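Succinate dehydrogenase subunit A (Mycolicibacterium smegmatis MC2 51, PDB 6LUM) probably oxidises succinate to fumarate as the FAD-carrying subunit of succinate dehydrogenase, passing the electrons on to its partner subunits. Local coordinates at residues A47-E59 / F104-R116. Numbering follows the deposited sequence.
Sequences AQGGMCAALANVE and FNRTPEGRIDQRR. With FAD (flavin-adenine dinucleotide), chain Y.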
loop_
_atom_site.group_PDB
_atom_site.type_symbol
_atom_site.label_atom_id
_atom_site.label_comp_id
_atom_site.label_asym_id
_atom_site.label_seq_id
_atom_site.Cartn_x
_atom_site.Cartn_y
_atom_site.Cartn_z
ATOM N N ALA D 47 -21.175 28.482 -14.466
ATOM C CA ALA D 47 -22.555 28.059 -14.636
ATOM C C ALA D 47 -23.255 27.957 -13.290
ATOM O O ALA D 47 -22.756 27.307 -12.369
ATOM C CB ALA D 47 -22.594 26.716 -15.347
ATOM N N GLN D 48 -24.421 28.587 -13.186
ATOM C CA GLN D 48 -25.193 28.617 -11.953
ATOM C C GLN D 48 -26.484 27.819 -12.036
ATOM O O GLN D 48 -26.875 27.182 -11.058
ATOM C CB GLN D 48 -25.506 30.064 -11.577
ATOM C CG GLN D 48 -24.350 30.772 -10.933
ATOM C CD GLN D 48 -24.754 32.067 -10.295
ATOM O OE1 GLN D 48 -24.302 32.400 -9.208
ATOM N NE2 GLN D 48 -25.612 32.812 -10.968
ATOM N N GLY D 49 -27.161 27.841 -13.175
ATOM C CA GLY D 49 -28.375 27.065 -13.337
ATOM C C GLY D 49 -28.125 25.581 -13.166
ATOM O O GLY D 49 -26.997 25.098 -13.143
ATOM N N GLY D 50 -29.216 24.840 -13.040
ATOM C CA GLY D 50 -29.135 23.423 -12.779
ATOM C C GLY D 50 -28.718 22.625 -13.997
ATOM O O GLY D 50 -28.340 23.156 -15.040
ATOM N N MET D 51 -28.786 21.310 -13.841
ATOM C CA MET D 51 -28.530 20.353 -14.906
ATOM C C MET D 51 -29.768 19.482 -15.035
ATOM O O MET D 51 -30.149 18.809 -14.078
ATOM C CB MET D 51 -27.300 19.515 -14.580
ATOM C CG MET D 51 -27.121 18.311 -15.447
ATOM S SD MET D 51 -25.594 17.454 -15.059
ATOM C CE MET D 51 -25.473 17.837 -13.324
ATOM N N CYS D 52 -30.426 19.523 -16.187
ATOM C CA CYS D 52 -31.746 18.919 -16.303
ATOM C C CYS D 52 -31.654 17.468 -16.744
ATOM O O CYS D 52 -30.872 17.120 -17.626
ATOM C CB CYS D 52 -32.623 19.703 -17.278
ATOM S SG CYS D 52 -32.292 19.407 -19.017
ATOM N N ALA D 53 -32.458 16.623 -16.108
ATOM C CA ALA D 53 -32.563 15.217 -16.462
ATOM C C ALA D 53 -33.896 14.708 -15.949
ATOM O O ALA D 53 -34.424 15.212 -14.957
ATOM C CB ALA D 53 -31.415 14.393 -15.879
ATOM N N ALA D 54 -34.441 13.710 -16.642
ATOM C CA ALA D 54 -35.733 13.135 -16.277
ATOM C C ALA D 54 -35.494 11.982 -15.309
ATOM O O ALA D 54 -35.501 10.805 -15.671
ATOM C CB ALA D 54 -36.490 12.688 -17.518
ATOM N N LEU D 55 -35.264 12.341 -14.049
ATOM C CA LEU D 55 -35.081 11.356 -12.991
ATOM C C LEU D 55 -36.385 10.998 -12.302
ATOM O O LEU D 55 -36.546 9.857 -11.856
ATOM C CB LEU D 55 -34.096 11.870 -11.941
ATOM C CG LEU D 55 -32.628 12.097 -12.292
ATOM C CD1 LEU D 55 -31.918 12.706 -11.107
ATOM C CD2 LEU D 55 -31.961 10.800 -12.695
ATOM N N ALA D 56 -37.309 11.952 -12.193
ATOM C CA ALA D 56 -38.603 11.747 -11.548
ATOM C C ALA D 56 -38.423 11.278 -10.101
ATOM O O ALA D 56 -38.744 10.149 -9.729
ATOM C CB ALA D 56 -39.464 10.765 -12.348
ATOM N N ASN D 57 -37.864 12.182 -9.297
ATOM C CA ASN D 57 -37.735 11.976 -7.861
ATOM C C ASN D 57 -38.792 12.721 -7.065
ATOM O O ASN D 57 -39.339 12.167 -6.109
ATOM C CB ASN D 57 -36.347 12.401 -7.380
ATOM C CG ASN D 57 -35.298 11.360 -7.661
ATOM O OD1 ASN D 57 -34.127 11.538 -7.339
ATOM N ND2 ASN D 57 -35.711 10.260 -8.271
ATOM N N VAL D 58 -39.098 13.963 -7.432
ATOM C CA VAL D 58 -40.146 14.714 -6.753
ATOM C C VAL D 58 -41.453 14.718 -7.536
ATOM O O VAL D 58 -42.508 15.018 -6.954
ATOM C CB VAL D 58 -39.698 16.163 -6.468
ATOM C CG1 VAL D 58 -38.350 16.169 -5.776
ATOM C CG2 VAL D 58 -39.652 16.974 -7.750
ATOM N N GLU D 59 -41.417 14.406 -8.824
ATOM C CA GLU D 59 -42.598 14.381 -9.675
ATOM C C GLU D 59 -42.449 13.181 -10.596
ATOM O O GLU D 59 -41.628 12.290 -10.359
ATOM C CB GLU D 59 -42.758 15.700 -10.444
ATOM C CG GLU D 59 -43.025 16.912 -9.570
ATOM C CD GLU D 59 -43.823 17.973 -10.287
ATOM O OE1 GLU D 59 -44.486 18.781 -9.606
ATOM O OE2 GLU D 59 -43.792 17.998 -11.532
ATOM N N PHE D 104 -24.983 17.158 -4.773
ATOM C CA PHE D 104 -26.297 17.667 -5.123
ATOM C C PHE D 104 -27.076 18.020 -3.863
ATOM O O PHE D 104 -26.771 17.559 -2.767
ATOM C CB PHE D 104 -27.078 16.638 -5.928
ATOM C CG PHE D 104 -26.572 16.439 -7.318
ATOM C CD1 PHE D 104 -26.943 17.289 -8.329
ATOM C CD2 PHE D 104 -25.741 15.388 -7.619
ATOM C CE1 PHE D 104 -26.487 17.099 -9.603
ATOM C CE2 PHE D 104 -25.287 15.198 -8.894
ATOM C CZ PHE D 104 -25.661 16.053 -9.884
ATOM N N ASN D 105 -28.091 18.857 -4.028
ATOM C CA ASN D 105 -29.010 19.131 -2.938
ATOM C C ASN D 105 -29.980 17.975 -2.788
ATOM O O ASN D 105 -30.501 17.456 -3.776
ATOM C CB ASN D 105 -29.783 20.417 -3.183
ATOM C CG ASN D 105 -29.010 21.638 -2.792
ATOM O OD1 ASN D 105 -28.895 22.582 -3.559
ATOM N ND2 ASN D 105 -28.465 21.627 -1.592
ATOM N N ARG D 106 -30.235 17.581 -1.548
ATOM C CA ARG D 106 -31.036 16.406 -1.254
ATOM C C ARG D 106 -32.451 16.793 -0.849
ATOM O O ARG D 106 -32.693 17.875 -0.311
ATOM C CB ARG D 106 -30.385 15.586 -0.151
ATOM C CG ARG D 106 -29.003 15.136 -0.490
ATOM C CD ARG D 106 -28.965 14.463 -1.831
ATOM N NE ARG D 106 -27.608 14.067 -2.175
ATOM C CZ ARG D 106 -27.251 12.839 -2.516
ATOM N NH1 ARG D 106 -28.149 11.880 -2.564
ATOM N NH2 ARG D 106 -25.994 12.572 -2.806
ATOM N N THR D 107 -33.372 15.903 -1.120
ATOM C CA THR D 107 -34.808 15.834 -0.906
ATOM C C THR D 107 -35.100 15.233 0.466
ATOM O O THR D 107 -34.289 14.469 0.991
ATOM C CB THR D 107 -35.458 14.990 -2.004
ATOM O OG1 THR D 107 -36.862 14.863 -1.767
ATOM C CG2 THR D 107 -34.835 13.619 -2.060
ATOM N N PRO D 108 -36.241 15.584 1.087
ATOM C CA PRO D 108 -36.543 15.092 2.440
ATOM C C PRO D 108 -36.217 13.630 2.697
ATOM O O PRO D 108 -35.792 13.280 3.802
ATOM C CB PRO D 108 -38.045 15.352 2.553
ATOM C CG PRO D 108 -38.230 16.609 1.786
ATOM C CD PRO D 108 -37.208 16.613 0.670
ATOM N N GLU D 109 -36.401 12.765 1.702
ATOM C CA GLU D 109 -35.860 11.416 1.814
ATOM C C GLU D 109 -34.342 11.446 1.764
ATOM O O GLU D 109 -33.671 10.901 2.646
ATOM C CB GLU D 109 -36.406 10.519 0.707
ATOM C CG GLU D 109 -36.387 9.033 1.047
ATOM C CD GLU D 109 -35.027 8.371 0.843
ATOM O OE1 GLU D 109 -34.091 9.031 0.357
ATOM O OE2 GLU D 109 -34.893 7.174 1.164
ATOM N N GLY D 110 -33.783 12.078 0.736
ATOM C CA GLY D 110 -32.345 12.139 0.600
ATOM C C GLY D 110 -31.774 11.492 -0.641
ATOM O O GLY D 110 -30.687 10.919 -0.576
ATOM N N ARG D 111 -32.486 11.535 -1.767
ATOM C CA ARG D 111 -31.902 10.987 -2.984
ATOM C C ARG D 111 -31.252 12.058 -3.859
ATOM O O ARG D 111 -30.024 12.091 -3.963
ATOM C CB ARG D 111 -32.970 10.234 -3.774
ATOM C CG ARG D 111 -33.100 8.765 -3.402
ATOM C CD ARG D 111 -34.478 8.246 -3.742
ATOM N NE ARG D 111 -35.510 9.171 -3.288
ATOM C CZ ARG D 111 -36.750 9.197 -3.757
ATOM N NH1 ARG D 111 -37.121 8.345 -4.703
ATOM N NH2 ARG D 111 -37.620 10.077 -3.283
ATOM N N ILE D 112 -32.054 12.948 -4.456
ATOM C CA ILE D 112 -31.616 14.165 -5.150
ATOM C C ILE D 112 -32.808 15.100 -5.265
ATOM O O ILE D 112 -33.877 14.698 -5.730
ATOM C CB ILE D 112 -31.035 13.907 -6.557
ATOM C CG1 ILE D 112 -29.605 13.376 -6.521
ATOM C CG2 ILE D 112 -31.061 15.171 -7.375
ATOM C CD1 ILE D 112 -29.114 12.863 -7.844
ATOM N N ASP D 113 -32.629 16.358 -4.900
ATOM C CA ASP D 113 -33.699 17.329 -5.023
ATOM C C ASP D 113 -33.674 17.948 -6.409
ATOM O O ASP D 113 -32.615 18.108 -7.016
ATOM C CB ASP D 113 -33.568 18.416 -3.961
ATOM C CG ASP D 113 -34.761 19.338 -3.923
ATOM O OD1 ASP D 113 -35.805 18.976 -4.495
ATOM O OD2 ASP D 113 -34.657 20.425 -3.323
ATOM N N GLN D 114 -34.855 18.291 -6.911
ATOM C CA GLN D 114 -35.001 18.876 -8.231
ATOM C C GLN D 114 -35.865 20.119 -8.139
ATOM O O GLN D 114 -36.595 20.318 -7.168
ATOM C CB GLN D 114 -35.615 17.885 -9.209
ATOM C CG GLN D 114 -35.034 16.512 -9.091
ATOM C CD GLN D 114 -35.151 15.739 -10.364
ATOM O OE1 GLN D 114 -35.863 16.140 -11.278
ATOM N NE2 GLN D 114 -34.448 14.624 -10.443
ATOM N N ARG D 115 -35.775 20.966 -9.158
ATOM C CA ARG D 115 -36.548 22.195 -9.175
ATOM C C ARG D 115 -36.971 22.517 -10.597
ATOM O O ARG D 115 -36.429 21.982 -11.568
ATOM C CB ARG D 115 -35.761 23.364 -8.586
ATOM C CG ARG D 115 -34.665 23.872 -9.484
ATOM C CD ARG D 115 -33.715 24.781 -8.730
ATOM N NE ARG D 115 -32.775 25.439 -9.631
ATOM C CZ ARG D 115 -31.648 26.020 -9.240
ATOM N NH1 ARG D 115 -31.313 26.027 -7.959
ATOM N NH2 ARG D 115 -30.857 26.593 -10.131
ATOM N N ARG D 116 -37.958 23.401 -10.702
ATOM C CA ARG D 116 -38.508 23.786 -11.991
ATOM C C ARG D 116 -37.657 24.870 -12.627
ATOM O O ARG D 116 -36.993 25.650 -11.942
ATOM C CB ARG D 116 -39.945 24.280 -11.844
ATOM C CG ARG D 116 -40.078 25.533 -11.011
ATOM C CD ARG D 116 -41.515 25.999 -10.958
ATOM N NE ARG D 116 -42.446 24.877 -10.940
ATOM C CZ ARG D 116 -43.764 25.002 -10.818
ATOM N NH1 ARG D 116 -44.309 26.205 -10.702
ATOM N NH2 ARG D 116 -44.537 23.924 -10.814
HETATM P PA FAD Y . -15.343 25.534 -21.453
HETATM O O1A FAD Y . -15.701 25.080 -20.059
HETATM O O2A FAD Y . -16.077 26.695 -22.080
HETATM O O5B FAD Y . -13.767 25.860 -21.487
HETATM C C5B FAD Y . -12.953 25.405 -22.567
HETATM C C4B FAD Y . -11.686 24.769 -22.013
HETATM O O4B FAD Y . -10.828 24.377 -23.088
HETATM C C3B FAD Y . -10.917 25.745 -21.134
HETATM O O3B FAD Y . -10.906 25.271 -19.781
HETATM C C2B FAD Y . -9.522 25.846 -21.734
HETATM O O2B FAD Y . -8.491 25.455 -20.817
HETATM C C1B FAD Y . -9.512 24.919 -22.941
HETATM N N9A FAD Y . -9.139 25.683 -24.158
HETATM C C8A FAD Y . -9.926 26.561 -24.810
HETATM N N7A FAD Y . -9.285 27.087 -25.885
HETATM C C5A FAD Y . -8.056 26.539 -25.932
HETATM C C6A FAD Y . -6.868 26.654 -26.810
HETATM N N6A FAD Y . -6.866 27.481 -27.883
HETATM N N1A FAD Y . -5.787 25.902 -26.506
HETATM C C2A FAD Y . -5.775 25.076 -25.444
HETATM N N3A FAD Y . -6.816 24.923 -24.605
HETATM C C4A FAD Y . -7.966 25.615 -24.792
HETATM N N1 FAD Y . -24.956 26.151 -19.369
HETATM C C2 FAD Y . -25.922 25.497 -18.677
HETATM O O2 FAD Y . -26.318 24.390 -19.102
HETATM N N3 FAD Y . -26.473 25.990 -17.553
HETATM C C4 FAD Y . -26.103 27.167 -17.033
HETATM O O4 FAD Y . -26.633 27.599 -15.987
HETATM C C4X FAD Y . -25.051 27.946 -17.729
HETATM N N5 FAD Y . -24.622 29.143 -17.270
HETATM C C5X FAD Y . -23.660 29.831 -17.927
HETATM C C6 FAD Y . -23.234 31.061 -17.436
HETATM C C7 FAD Y . -22.245 31.774 -18.105
HETATM C C7M FAD Y . -21.787 33.106 -17.570
HETATM C C8 FAD Y . -21.641 31.224 -19.347
HETATM C C8M FAD Y . -20.571 32.000 -20.069
HETATM C C9 FAD Y . -22.064 29.996 -19.842
HETATM C C9A FAD Y . -23.051 29.283 -19.173
HETATM N N10 FAD Y . -23.485 28.037 -19.668
HETATM C C10 FAD Y . -24.487 27.348 -18.961
HETATM C "C1'" FAD Y . -22.906 27.473 -20.890
HETATM C "C2'" FAD Y . -22.165 26.183 -20.555
HETATM O "O2'" FAD Y . -21.382 26.376 -19.372
HETATM C "C3'" FAD Y . -21.256 25.761 -21.702
HETATM O "O3'" FAD Y . -22.028 25.075 -22.695
HETATM C "C4'" FAD Y . -20.140 24.848 -21.207
HETATM O "O4'" FAD Y . -19.590 25.386 -19.998
HETATM C "C5'" FAD Y . -19.038 24.713 -22.251
HETATM O "O5'" FAD Y . -17.840 24.259 -21.623
HETATM P P FAD Y . -16.786 23.349 -22.431
HETATM O O1P FAD Y . -16.497 22.118 -21.606
HETATM O O2P FAD Y . -17.275 23.206 -23.852
HETATM O O3P FAD Y . -15.465 24.269 -22.442
#
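With CG trans to its backbone nitrogen (chi1 167°) and the chain bending only at the thioether, Met51 brings its CE methyl to the rim of the Phe104 ring, near the ring plane and 3.9 Å from Phe104 CZ. An unbranched, flexible methionine suits this place, since its end can follow an aromatic edge. Leu55, its CG beside the backbone nitrogen (chi1 -66°), lays CB and CD1 against the Gln114 side-chain amide; Leu55 CD1 also lies 4.3 Å from Ile112 CD1, a loose aliphatic contact. Asn57 packs on the Ile112 backbone, CB 3.8 Å from Ile112 O. Branched Val58 sets CG1 over the Gln114 backbone and 4.0 Å from Asp113 OD1, while Asp113 OD2 is hydrogen-bonded to Tyr134. Arg115's long, extended chain lays its guanidinium beside the Gly49-Gly50 backbone without hydrogen-bonding to it, and makes a cation-pi contact with Tyr134. At the flavin end of 47-59, Gly49 N donates a weak hydrogen bond to FAD O4, 2.9 Å away; a beta carbon would collide with O4, so glycine permits this approach. No direct hydrogen bond joins the segments, but strand 132-133 bonds to both 51-52 and 114-115. Met51 also packs on helices 80-100 and 399-421, and the loop before strand 114-115 lies against subunit B, whose Arg165 hydrogen-bonds Phe104 O.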